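Local coordinates for peptidase M16 domain protein (Alicyclobacillus acidocaldarius subsp. acidocaldarius DSM 446, PDB 4XEA) that is a putative M16-type metallopeptidase that probably hydrolyses peptide bonds at a bound metal ion, a site occupied by nickel in the crystal, at residues Trp12-Leu18 / Ile211-Gln215; Arg154-His160 / Glu233-Arg239; Phe264-Ile269 / Tyr377-Ala382; Phe79-Ser85 / Tyr98-Glu104. All coordinates share one frame. Residues are numbered along the deposited sequence.

Contact 1. Residues Trp12-Leu18 / Ile211-Gln215; sequences WRLQNGL and IEENQ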
# COMPACT_ATOMS: atom_id res chain seq x y z
N TRP A 12 -29.92 2.66 -7.90
CA TRP A 12 -31.04 3.40 -8.45
C TRP A 12 -30.57 4.78 -8.90
O TRP A 12 -29.38 5.13 -8.76
CB TRP A 12 -32.22 3.45 -7.46
CG TRP A 12 -32.14 4.46 -6.39
CD1 TRP A 12 -32.87 5.61 -6.30
CD2 TRP A 12 -31.34 4.40 -5.21
NE1 TRP A 12 -32.57 6.28 -5.13
CE2 TRP A 12 -31.62 5.56 -4.45
CE3 TRP A 12 -30.40 3.47 -4.71
CZ2 TRP A 12 -30.99 5.82 -3.23
CZ3 TRP A 12 -29.79 3.74 -3.50
CH2 TRP A 12 -30.09 4.91 -2.77
N ARG A 13 -31.48 5.52 -9.54
CA ARG A 13 -31.18 6.84 -10.10
C ARG A 13 -32.16 7.87 -9.54
O ARG A 13 -33.36 7.66 -9.58
CB ARG A 13 -31.25 6.82 -11.64
CG ARG A 13 -30.82 8.14 -12.29
CD ARG A 13 -30.99 8.18 -13.82
NE ARG A 13 -30.41 6.99 -14.49
CZ ARG A 13 -29.25 6.91 -15.13
NH1 ARG A 13 -28.41 7.93 -15.18
NH2 ARG A 13 -28.92 5.76 -15.72
N LEU A 14 -31.63 8.98 -9.01
CA LEU A 14 -32.48 10.01 -8.39
C LEU A 14 -33.16 10.87 -9.44
O LEU A 14 -32.79 10.85 -10.62
CB LEU A 14 -31.67 10.91 -7.45
CG LEU A 14 -30.78 10.21 -6.39
CD1 LEU A 14 -29.82 11.19 -5.77
CD2 LEU A 14 -31.60 9.56 -5.33
N GLN A 15 -34.11 11.67 -8.99
CA GLN A 15 -34.84 12.57 -9.86
C GLN A 15 -33.85 13.48 -10.61
O GLN A 15 -34.07 13.76 -11.77
CB GLN A 15 -35.88 13.38 -9.04
CG GLN A 15 -36.80 14.29 -9.86
CD GLN A 15 -36.13 15.60 -10.32
OE1 GLN A 15 -35.14 16.06 -9.72
NE2 GLN A 15 -36.67 16.20 -11.38
N ASN A 16 -32.74 13.87 -9.97
CA ASN A 16 -31.80 14.83 -10.61
C ASN A 16 -30.78 14.16 -11.53
O ASN A 16 -29.88 14.81 -12.06
CB ASN A 16 -31.12 15.70 -9.54
CG ASN A 16 -30.22 14.90 -8.60
OD1 ASN A 16 -29.94 13.73 -8.85
ND2 ASN A 16 -29.75 15.53 -7.54
N GLY A 17 -30.90 12.86 -11.70
CA GLY A 17 -30.04 12.11 -12.63
C GLY A 17 -28.87 11.39 -11.97
O GLY A 17 -28.17 10.65 -12.63
N LEU A 18 -28.63 11.62 -10.68
CA LEU A 18 -27.53 10.95 -10.00
C LEU A 18 -27.78 9.45 -9.82
O LEU A 18 -28.81 9.05 -9.27
CB LEU A 18 -27.23 11.58 -8.63
CG LEU A 18 -26.18 10.93 -7.74
CD1 LEU A 18 -24.81 11.11 -8.36
CD2 LEU A 18 -26.21 11.55 -6.31
N ILE A 211 -29.79 10.52 1.38
CA ILE A 211 -29.31 11.00 0.09
C ILE A 211 -30.50 11.67 -0.62
O ILE A 211 -30.36 12.80 -1.09
CB ILE A 211 -28.70 9.87 -0.80
CG1 ILE A 211 -27.45 9.27 -0.16
CG2 ILE A 211 -28.30 10.40 -2.19
CD1 ILE A 211 -27.07 7.89 -0.70
N GLU A 212 -31.66 11.00 -0.65
CA GLU A 212 -32.87 11.52 -1.33
C GLU A 212 -33.28 12.85 -0.72
O GLU A 212 -33.58 13.80 -1.43
CB GLU A 212 -34.05 10.54 -1.23
CG GLU A 212 -33.86 9.16 -1.86
CD GLU A 212 -34.29 9.05 -3.30
OE1 GLU A 212 -34.37 7.91 -3.80
OE2 GLU A 212 -34.52 10.09 -3.96
N GLU A 213 -33.25 12.93 0.60
CA GLU A 213 -33.63 14.16 1.30
C GLU A 213 -32.66 15.29 1.03
O GLU A 213 -33.07 16.42 0.80
CB GLU A 213 -33.79 13.92 2.81
CG GLU A 213 -35.08 13.21 3.14
CD GLU A 213 -36.30 14.07 2.82
OE1 GLU A 213 -36.76 14.06 1.65
OE2 GLU A 213 -36.78 14.77 3.73
N ASN A 214 -31.37 14.99 1.03
CA ASN A 214 -30.35 15.99 0.75
C ASN A 214 -30.50 16.57 -0.66
O ASN A 214 -30.43 17.79 -0.84
CB ASN A 214 -28.94 15.36 0.89
CG ASN A 214 -27.82 16.36 0.69
OD1 ASN A 214 -27.55 16.79 -0.43
ND2 ASN A 214 -27.15 16.71 1.78
N GLN A 215 -30.69 15.69 -1.65
CA GLN A 215 -30.87 16.09 -3.05
C GLN A 215 -32.21 16.78 -3.32
O GLN A 215 -32.25 17.75 -4.09
CB GLN A 215 -30.73 14.87 -3.97
CG GLN A 215 -29.32 14.20 -3.87
CD GLN A 215 -28.22 15.15 -4.28
OE1 GLN A 215 -27.84 15.21 -5.45
NE2 GLN A 215 -27.71 15.93 -3.33
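Gln215, Glu212 and Leu14 carry most of this contact, in which the turn after strand 10-13 packs on helix 204-216. Leu14 begins a type I beta turn that ends at Gly17. Its CA-to-CB bond points toward the helix. Leu14 CD1 lies 3.6 Å from Gln215 CG and 4.0 Å from Ile211 CG2, so it rests on two residues one helical turn apart. A hydrogen bond lies on each side of this apolar patch. Trp12 NE1 donates to Glu212 OE1 at 2.8 Å, with OE1 at the edge of the indole, near its plane. Asn16 ND2 donates to Gln215 OE1, also at 2.8 Å. Asn16 OD1 accepts from Leu18 N at 3.1 Å. This is an Asx turn; the same side chain thus bonds its own turn through OD1 and the helix through ND2. Gln215 NE2 bonds to Gln117. The helix thus packs beside edge strand 10-13, and the turn after it, of the six-stranded mixed sheet. Ile211 also reaches strands 19-24 and 194-200 and helix 105-116.

Contact 2. Residues Arg154-His160 / Glu233-Arg239; sequences RAMYHEH and EPPTPAR
A loop packs against the C-terminal end of a helix. The irregular linker from strand 227-229 to strand 241-246 runs along the end of helix 144-156 and the loop after it. It joins the six-stranded-sheet half to the five-stranded-sheet half, consistent with the paired, similar domains of M16 peptidases. The two segments run roughly antiparallel. CA atoms are nearest for Met156 and Pro237, at 4.3 Å, and His160 lies opposite Glu233. Helical phi/psi ends at Met156, a selenomethionine; Tyr157 is extended (-106/130). Glu233 (chi1 t, chi2 p) turns its carboxylate to three successive amides. Glu233 OE2 accepts from His158 N at 2.7 Å. Glu233 OE1 accepts from Glu159 N at 3.0 Å and His160 N at 2.9 Å. The His158 ring (chi1 m) is sandwiched by CH-pi contacts: Pro234 CG and Ala238 CB lie 3.7 Å and 3.9 Å from its centroid, over opposite faces. His158 NE2 donates to Thr236 O at 3.0 Å. Arg239 N donates to Ala155 O at 2.9 Å, which also takes a weak bond from Ala238 N at 2.8 Å. Lys258 of strand 252-258 salt-bridges Glu233. Val416 of strand 415-422, in the five-stranded sheet, packs on Ala155, Met156 and Pro237.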
# COMPACT_ATOMS: atom_id res chain seq x y z
N ARG A 154 4.68 11.66 -24.00
CA ARG A 154 5.03 12.73 -24.91
C ARG A 154 5.58 12.16 -26.24
O ARG A 154 5.30 12.70 -27.30
CB ARG A 154 6.04 13.71 -24.32
CG ARG A 154 5.42 14.81 -23.45
CD ARG A 154 6.41 15.96 -23.12
NE ARG A 154 7.45 15.66 -22.12
CZ ARG A 154 7.31 15.77 -20.79
NH1 ARG A 154 8.36 15.50 -20.01
NH2 ARG A 154 6.15 16.10 -20.23
N ALA A 155 6.29 11.05 -26.16
CA ALA A 155 6.79 10.36 -27.35
C ALA A 155 5.62 9.64 -28.09
O ALA A 155 5.52 9.68 -29.34
CB ALA A 155 7.90 9.38 -26.95
N MSE A 156 4.75 9.00 -27.33
CA MSE A 156 3.67 8.21 -27.89
C MSE A 156 2.58 9.02 -28.61
O MSE A 156 2.13 8.62 -29.69
CB MSE A 156 3.07 7.33 -26.79
CG MSE A 156 1.92 6.46 -27.18
SE MSE A 156 1.36 5.22 -25.78
CE MSE A 156 2.83 4.12 -25.76
N TYR A 157 2.18 10.14 -28.01
CA TYR A 157 0.99 10.87 -28.41
C TYR A 157 1.37 12.14 -29.16
O TYR A 157 2.20 12.92 -28.71
CB TYR A 157 0.04 11.13 -27.19
CG TYR A 157 -0.67 9.91 -26.76
CD1 TYR A 157 -1.82 9.47 -27.43
CD2 TYR A 157 -0.18 9.11 -25.73
CE1 TYR A 157 -2.50 8.29 -27.04
CE2 TYR A 157 -0.84 7.94 -25.34
CZ TYR A 157 -1.96 7.52 -26.02
OH TYR A 157 -2.53 6.36 -25.64
N HIS A 158 0.76 12.35 -30.33
CA HIS A 158 0.97 13.55 -31.10
C HIS A 158 0.21 14.76 -30.56
O HIS A 158 0.75 15.86 -30.54
CB HIS A 158 0.51 13.36 -32.56
CG HIS A 158 1.27 12.32 -33.32
ND1 HIS A 158 2.02 12.60 -34.44
CD2 HIS A 158 1.34 10.98 -33.14
CE1 HIS A 158 2.56 11.48 -34.89
NE2 HIS A 158 2.19 10.49 -34.10
N GLU A 159 -1.07 14.57 -30.26
CA GLU A 159 -2.01 15.69 -29.99
C GLU A 159 -2.96 15.43 -28.82
O GLU A 159 -3.46 16.37 -28.24
CB GLU A 159 -2.97 15.92 -31.19
CG GLU A 159 -2.41 16.27 -32.49
CD GLU A 159 -3.21 15.63 -33.66
OE1 GLU A 159 -4.41 15.97 -33.87
OE2 GLU A 159 -2.59 14.80 -34.38
N HIS A 160 -3.27 14.16 -28.52
CA HIS A 160 -4.21 13.82 -27.47
C HIS A 160 -3.79 14.49 -26.12
O HIS A 160 -2.61 14.49 -25.79
CB HIS A 160 -4.29 12.30 -27.30
CG HIS A 160 -5.48 11.85 -26.50
ND1 HIS A 160 -5.62 12.09 -25.15
CD2 HIS A 160 -6.63 11.23 -26.90
CE1 HIS A 160 -6.78 11.61 -24.74
NE2 HIS A 160 -7.41 11.09 -25.77
N GLU A 233 -6.07 11.27 -33.26
CA GLU A 233 -4.73 10.89 -32.92
C GLU A 233 -4.23 9.78 -33.90
O GLU A 233 -4.90 8.76 -34.05
CB GLU A 233 -4.76 10.40 -31.49
CG GLU A 233 -3.47 9.87 -31.00
CD GLU A 233 -2.39 10.96 -30.84
OE1 GLU A 233 -2.73 12.13 -30.57
OE2 GLU A 233 -1.22 10.59 -30.98
N PRO A 234 -3.04 9.96 -34.50
CA PRO A 234 -2.46 8.86 -35.29
C PRO A 234 -2.21 7.59 -34.50
O PRO A 234 -1.96 7.64 -33.27
CB PRO A 234 -1.14 9.44 -35.82
CG PRO A 234 -1.33 10.93 -35.81
CD PRO A 234 -2.20 11.17 -34.56
N PRO A 235 -2.27 6.43 -35.19
CA PRO A 235 -2.06 5.18 -34.46
C PRO A 235 -0.58 4.88 -34.16
O PRO A 235 -0.30 3.97 -33.40
CB PRO A 235 -2.64 4.12 -35.40
CG PRO A 235 -2.41 4.68 -36.82
CD PRO A 235 -2.73 6.20 -36.58
N THR A 236 0.33 5.62 -34.78
CA THR A 236 1.75 5.43 -34.59
C THR A 236 2.30 6.51 -33.64
O THR A 236 1.78 7.61 -33.56
CB THR A 236 2.50 5.54 -35.93
OG1 THR A 236 2.09 6.73 -36.61
CG2 THR A 236 2.24 4.27 -36.88
N PRO A 237 3.41 6.22 -32.96
CA PRO A 237 3.95 7.18 -32.01
C PRO A 237 4.57 8.37 -32.72
O PRO A 237 5.00 8.26 -33.86
CB PRO A 237 5.03 6.40 -31.25
CG PRO A 237 5.24 5.17 -31.93
CD PRO A 237 4.10 4.92 -32.91
N ALA A 238 4.62 9.50 -32.03
CA ALA A 238 5.29 10.69 -32.54
C ALA A 238 6.81 10.44 -32.61
O ALA A 238 7.45 10.80 -33.57
CB ALA A 238 4.93 11.95 -31.66
N ARG A 239 7.36 9.79 -31.60
CA ARG A 239 8.76 9.36 -31.60
C ARG A 239 8.76 7.94 -31.01
O ARG A 239 8.22 7.71 -29.94
CB ARG A 239 9.63 10.34 -30.75
CG ARG A 239 9.84 11.72 -31.40
CD ARG A 239 10.56 12.77 -30.47
NE ARG A 239 9.66 13.24 -29.40
CZ ARG A 239 9.72 12.88 -28.11
NH1 ARG A 239 10.66 12.03 -27.66
NH2 ARG A 239 8.81 13.38 -27.25

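Contact 3. Residues Phe264-Ile269 / Tyr377-Ala382; sequences FGSNLI and YFLRGA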
# COMPACT_ATOMS: atom_id res chain seq x y z
N PHE A 264 -15.44 1.63 -24.75
CA PHE A 264 -16.61 2.04 -23.98
C PHE A 264 -17.29 0.85 -23.34
O PHE A 264 -17.44 -0.21 -23.94
CB PHE A 264 -17.60 2.70 -24.97
CG PHE A 264 -18.85 3.22 -24.35
CD1 PHE A 264 -20.00 2.43 -24.28
CD2 PHE A 264 -18.92 4.54 -23.87
CE1 PHE A 264 -21.17 2.93 -23.71
CE2 PHE A 264 -20.12 5.05 -23.30
CZ PHE A 264 -21.21 4.26 -23.23
N GLY A 265 -17.74 1.02 -22.10
CA GLY A 265 -18.65 0.07 -21.48
C GLY A 265 -18.19 -1.38 -21.43
O GLY A 265 -17.08 -1.68 -20.96
N SER A 266 -19.05 -2.28 -21.89
CA SER A 266 -18.76 -3.71 -21.82
C SER A 266 -17.53 -4.05 -22.70
O SER A 266 -16.76 -4.97 -22.37
CB SER A 266 -20.00 -4.53 -22.23
OG SER A 266 -20.13 -4.44 -23.64
N ASN A 267 -17.30 -3.32 -23.79
CA ASN A 267 -16.11 -3.55 -24.61
C ASN A 267 -14.80 -3.19 -23.83
O ASN A 267 -13.75 -3.84 -23.97
CB ASN A 267 -16.18 -2.74 -25.91
CG ASN A 267 -17.24 -3.26 -26.90
OD1 ASN A 267 -17.61 -4.44 -26.92
ND2 ASN A 267 -17.74 -2.36 -27.74
N LEU A 268 -14.88 -2.12 -23.06
CA LEU A 268 -13.76 -1.66 -22.28
C LEU A 268 -13.46 -2.65 -21.16
O LEU A 268 -12.29 -2.99 -20.92
CB LEU A 268 -14.06 -0.28 -21.70
CG LEU A 268 -12.98 0.31 -20.78
CD1 LEU A 268 -12.88 1.83 -20.98
CD2 LEU A 268 -13.31 -0.01 -19.35
N ILE A 269 -14.50 -3.12 -20.50
CA ILE A 269 -14.37 -4.12 -19.42
C ILE A 269 -13.68 -5.37 -19.97
O ILE A 269 -12.78 -5.96 -19.33
CB ILE A 269 -15.73 -4.51 -18.80
CG1 ILE A 269 -16.33 -3.38 -17.92
CG2 ILE A 269 -15.58 -5.81 -17.97
CD1 ILE A 269 -17.89 -3.50 -17.62
N TYR A 377 -15.83 1.81 -13.77
CA TYR A 377 -16.48 1.16 -14.90
C TYR A 377 -17.81 1.82 -15.28
O TYR A 377 -18.14 1.93 -16.46
CB TYR A 377 -16.66 -0.34 -14.64
CG TYR A 377 -15.34 -1.13 -14.70
CD1 TYR A 377 -14.48 -0.97 -15.81
CD2 TYR A 377 -14.94 -2.02 -13.70
CE1 TYR A 377 -13.31 -1.64 -15.92
CE2 TYR A 377 -13.72 -2.75 -13.82
CZ TYR A 377 -12.93 -2.53 -14.94
OH TYR A 377 -11.71 -3.15 -15.16
N PHE A 378 -18.58 2.24 -14.28
CA PHE A 378 -19.82 2.99 -14.57
C PHE A 378 -19.56 4.24 -15.40
O PHE A 378 -20.16 4.44 -16.47
CB PHE A 378 -20.59 3.34 -13.27
CG PHE A 378 -21.76 4.22 -13.54
CD1 PHE A 378 -22.96 3.68 -13.95
CD2 PHE A 378 -21.62 5.60 -13.45
CE1 PHE A 378 -24.05 4.52 -14.25
CE2 PHE A 378 -22.67 6.45 -13.78
CZ PHE A 378 -23.88 5.93 -14.19
N LEU A 379 -18.63 5.07 -14.96
CA LEU A 379 -18.37 6.33 -15.62
C LEU A 379 -17.77 6.15 -17.05
O LEU A 379 -18.02 6.97 -17.94
CB LEU A 379 -17.49 7.23 -14.77
CG LEU A 379 -18.10 7.79 -13.47
CD1 LEU A 379 -17.05 8.65 -12.73
CD2 LEU A 379 -19.38 8.63 -13.75
N ARG A 380 -17.05 5.05 -17.26
CA ARG A 380 -16.50 4.70 -18.56
C ARG A 380 -17.50 3.99 -19.49
O ARG A 380 -17.11 3.48 -20.56
CB ARG A 380 -15.27 3.81 -18.33
CG ARG A 380 -14.05 4.70 -17.98
CD ARG A 380 -12.87 3.87 -17.45
NE ARG A 380 -11.85 4.78 -16.95
CZ ARG A 380 -10.80 4.47 -16.19
NH1 ARG A 380 -10.50 3.21 -15.87
NH2 ARG A 380 -10.00 5.46 -15.78
N GLY A 381 -18.77 3.90 -19.05
CA GLY A 381 -19.87 3.58 -19.93
C GLY A 381 -20.66 2.34 -19.58
O GLY A 381 -21.65 2.07 -20.26
N ALA A 382 -20.26 1.59 -18.56
CA ALA A 382 -21.02 0.40 -18.15
C ALA A 382 -22.15 0.87 -17.24
O ALA A 382 -22.08 0.78 -16.04
CB ALA A 382 -20.11 -0.60 -17.48
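Phe264, at the approach to helix 265-283, lays its ring over the backbone of Gly381. Gly381 CA is 3.9 Å from the ring centroid, a CH-pi contact over the face. Gly265 follows with positive phi, and its N donates to Arg380 O at 3.0 Å, nearly straight at 172°. This is the one hydrogen bond between the segments. The CA atoms of Gly265 and Gly381 are 4.0 Å apart. A CB on Gly381 would clash with Phe264 CE2 and Gly265 N. Gly381 is also the C-prime residue of a Schellman motif ending helix 367-379, with Ala382 N bonded to Tyr377 O and Gly381 N to Phe378 O, both at 3.0 Å. Further along, Leu268 CD2 meets the edge of the Tyr377 ring, 3.8 Å from CE1. Leu268 CD1 lies 4.1 Å from CD of Arg380, whose charged end forms a salt bridge with Asp93. Ile269 CG1 lies over the face of the Tyr377 ring, 3.7 Å from CD1. Ile269 CD1 touches Ala382 CB at 3.7 Å. The start of one helix thus packs on the end of another. Leu268 also touches Leu309 of strand 304-309, while Leu379 packs on Val195 of strand 194-200.

Contact 4. Residues Phe79-Ser85 / Tyr98-Glu104; sequences FAAHGAS and YFSGTGE
The base of the beta hairpin 84-90/95-101 is joined to the end of helix 75-80. A Schellman motif ends the helix. Ala84 N donates to Phe79 O at 3.0 Å and Gly83 N to Ala80 O at 3.2 Å. Gly83, the C-prime residue, has positive phi (83/44), and the chain then goes straight into the strand. The start of strand 84-90 pairs antiparallel with the end of strand 95-101. Ser85 and Ser100 are a hydrogen-bonded pair: Ser85 N donates to Ser100 O at 2.9 Å, and Ser100 N to Ser85 O at 3.0 Å. Ala84 and Gly101 are the adjacent non-hydrogen-bonded pair, with CA atoms 3.7 Å apart. Beyond them Gly83 O accepts from Thr102 N at 3.0 Å. His82 O is taken by His108 NE2. Phe99 and Gly101 have backbone bonds to Ala33 and Thr31 of strand 31-37, the neighbour of 95-101 on its other side. Phe79 (chi1 m) and Phe99 (chi1 p) pack obliquely, CE1 of Phe79 3.6 Å from CD2 of Phe99. Met362 of the second subunit packs on Ser100 and Thr102. The tight pairing suits a bare Gly101: a CB there would lie 2.5 Å from both Gly83 O and Ala84 CB.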
# COMPACT_ATOMS: atom_id res chain seq x y z
N PHE A 79 -15.57 15.90 8.67
CA PHE A 79 -15.44 14.44 8.65
C PHE A 79 -14.71 13.90 9.87
O PHE A 79 -15.14 12.89 10.44
CB PHE A 79 -14.66 13.98 7.42
CG PHE A 79 -15.40 14.16 6.16
CD1 PHE A 79 -16.33 13.23 5.76
CD2 PHE A 79 -15.19 15.27 5.39
CE1 PHE A 79 -17.05 13.42 4.60
CE2 PHE A 79 -15.87 15.45 4.22
CZ PHE A 79 -16.81 14.54 3.83
N ALA A 80 -13.60 14.54 10.24
CA ALA A 80 -12.71 14.03 11.30
C ALA A 80 -13.33 14.09 12.70
O ALA A 80 -13.19 13.14 13.49
CB ALA A 80 -11.38 14.79 11.26
N ALA A 81 -14.00 15.20 13.01
CA ALA A 81 -14.69 15.35 14.29
C ALA A 81 -15.76 14.27 14.52
O ALA A 81 -16.14 14.03 15.66
CB ALA A 81 -15.31 16.75 14.40
N HIS A 82 -16.22 13.62 13.45
CA HIS A 82 -17.22 12.54 13.57
C HIS A 82 -16.76 11.15 13.05
O HIS A 82 -17.58 10.31 12.72
CB HIS A 82 -18.53 12.98 12.91
CG HIS A 82 -19.10 14.23 13.50
ND1 HIS A 82 -19.88 14.22 14.64
CD2 HIS A 82 -18.98 15.53 13.14
CE1 HIS A 82 -20.23 15.46 14.94
NE2 HIS A 82 -19.69 16.27 14.05
N GLY A 83 -15.44 10.93 13.01
CA GLY A 83 -14.89 9.58 12.81
C GLY A 83 -14.81 9.13 11.35
O GLY A 83 -15.16 7.99 11.01
N ALA A 84 -14.36 10.03 10.48
CA ALA A 84 -14.09 9.71 9.08
C ALA A 84 -13.01 10.64 8.59
O ALA A 84 -12.71 11.63 9.26
CB ALA A 84 -15.36 9.88 8.20
N SER A 85 -12.44 10.32 7.44
CA SER A 85 -11.53 11.24 6.77
C SER A 85 -11.75 11.22 5.26
O SER A 85 -12.15 10.19 4.70
CB SER A 85 -10.07 10.93 7.10
OG SER A 85 -9.63 9.83 6.34
N TYR A 98 -13.84 11.20 -1.77
CA TYR A 98 -14.17 9.99 -1.02
C TYR A 98 -13.81 10.10 0.44
O TYR A 98 -12.91 10.87 0.79
CB TYR A 98 -13.47 8.79 -1.66
CG TYR A 98 -11.95 8.87 -1.70
CD1 TYR A 98 -11.18 8.25 -0.72
CD2 TYR A 98 -11.28 9.54 -2.73
CE1 TYR A 98 -9.78 8.31 -0.75
CE2 TYR A 98 -9.87 9.58 -2.78
CZ TYR A 98 -9.14 8.96 -1.79
OH TYR A 98 -7.78 9.03 -1.79
N PHE A 99 -14.56 9.39 1.29
CA PHE A 99 -14.23 9.29 2.68
C PHE A 99 -14.25 7.85 3.11
O PHE A 99 -14.84 6.98 2.46
CB PHE A 99 -15.19 10.16 3.57
CG PHE A 99 -16.59 9.62 3.73
CD1 PHE A 99 -16.87 8.59 4.61
CD2 PHE A 99 -17.65 10.19 3.02
CE1 PHE A 99 -18.16 8.10 4.77
CE2 PHE A 99 -18.96 9.71 3.18
CZ PHE A 99 -19.21 8.66 4.05
N SER A 100 -13.61 7.59 4.22
CA SER A 100 -13.85 6.37 4.96
C SER A 100 -14.01 6.70 6.45
O SER A 100 -13.39 7.63 6.97
CB SER A 100 -12.73 5.40 4.71
OG SER A 100 -11.58 5.85 5.35
N GLY A 101 -14.87 5.94 7.12
CA GLY A 101 -15.15 6.17 8.54
C GLY A 101 -15.89 5.03 9.20
O GLY A 101 -16.16 4.00 8.58
N THR A 102 -16.24 5.23 10.48
CA THR A 102 -16.74 4.14 11.32
C THR A 102 -18.09 4.41 12.02
O THR A 102 -18.56 3.57 12.81
CB THR A 102 -15.69 3.81 12.39
OG1 THR A 102 -15.39 4.98 13.14
CG2 THR A 102 -14.41 3.34 11.72
N GLY A 103 -18.69 5.56 11.77
CA GLY A 103 -19.90 5.95 12.49
C GLY A 103 -20.38 7.28 11.95
O GLY A 103 -19.64 7.95 11.21
N GLU A 104 -21.61 7.65 12.29
CA GLU A 104 -22.19 8.93 11.87
C GLU A 104 -22.11 9.05 10.34
O GLU A 104 -21.82 10.11 9.78
CB GLU A 104 -21.46 10.09 12.55
CG GLU A 104 -21.66 10.16 14.09
CD GLU A 104 -22.82 11.04 14.46
OE1 GLU A 104 -22.80 11.62 15.56
OE2 GLU A 104 -23.76 11.18 13.64

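In the fold
From the N terminus, contact 1 opens first, at 12-18. Contact 4 then opens and closes within its loop, joining neighbouring strands of the six-stranded sheet. Contact 1 reaches that sheet too, but at its other border. Contact 2 opens at 154-160, before contact 1 closes at 211-215, and itself closes at 233-239. Contacts 1 and 2 therefore cross, although they lie on opposite sides of the chain's centre, with centres 41 Å apart. Contact 3 follows in series and joins two helices of the later half of the chain. Its nearest atoms are about 5 Å from contact 1. Contact 2 joins a helix of the first half to the linker leading into the five-stranded sheet.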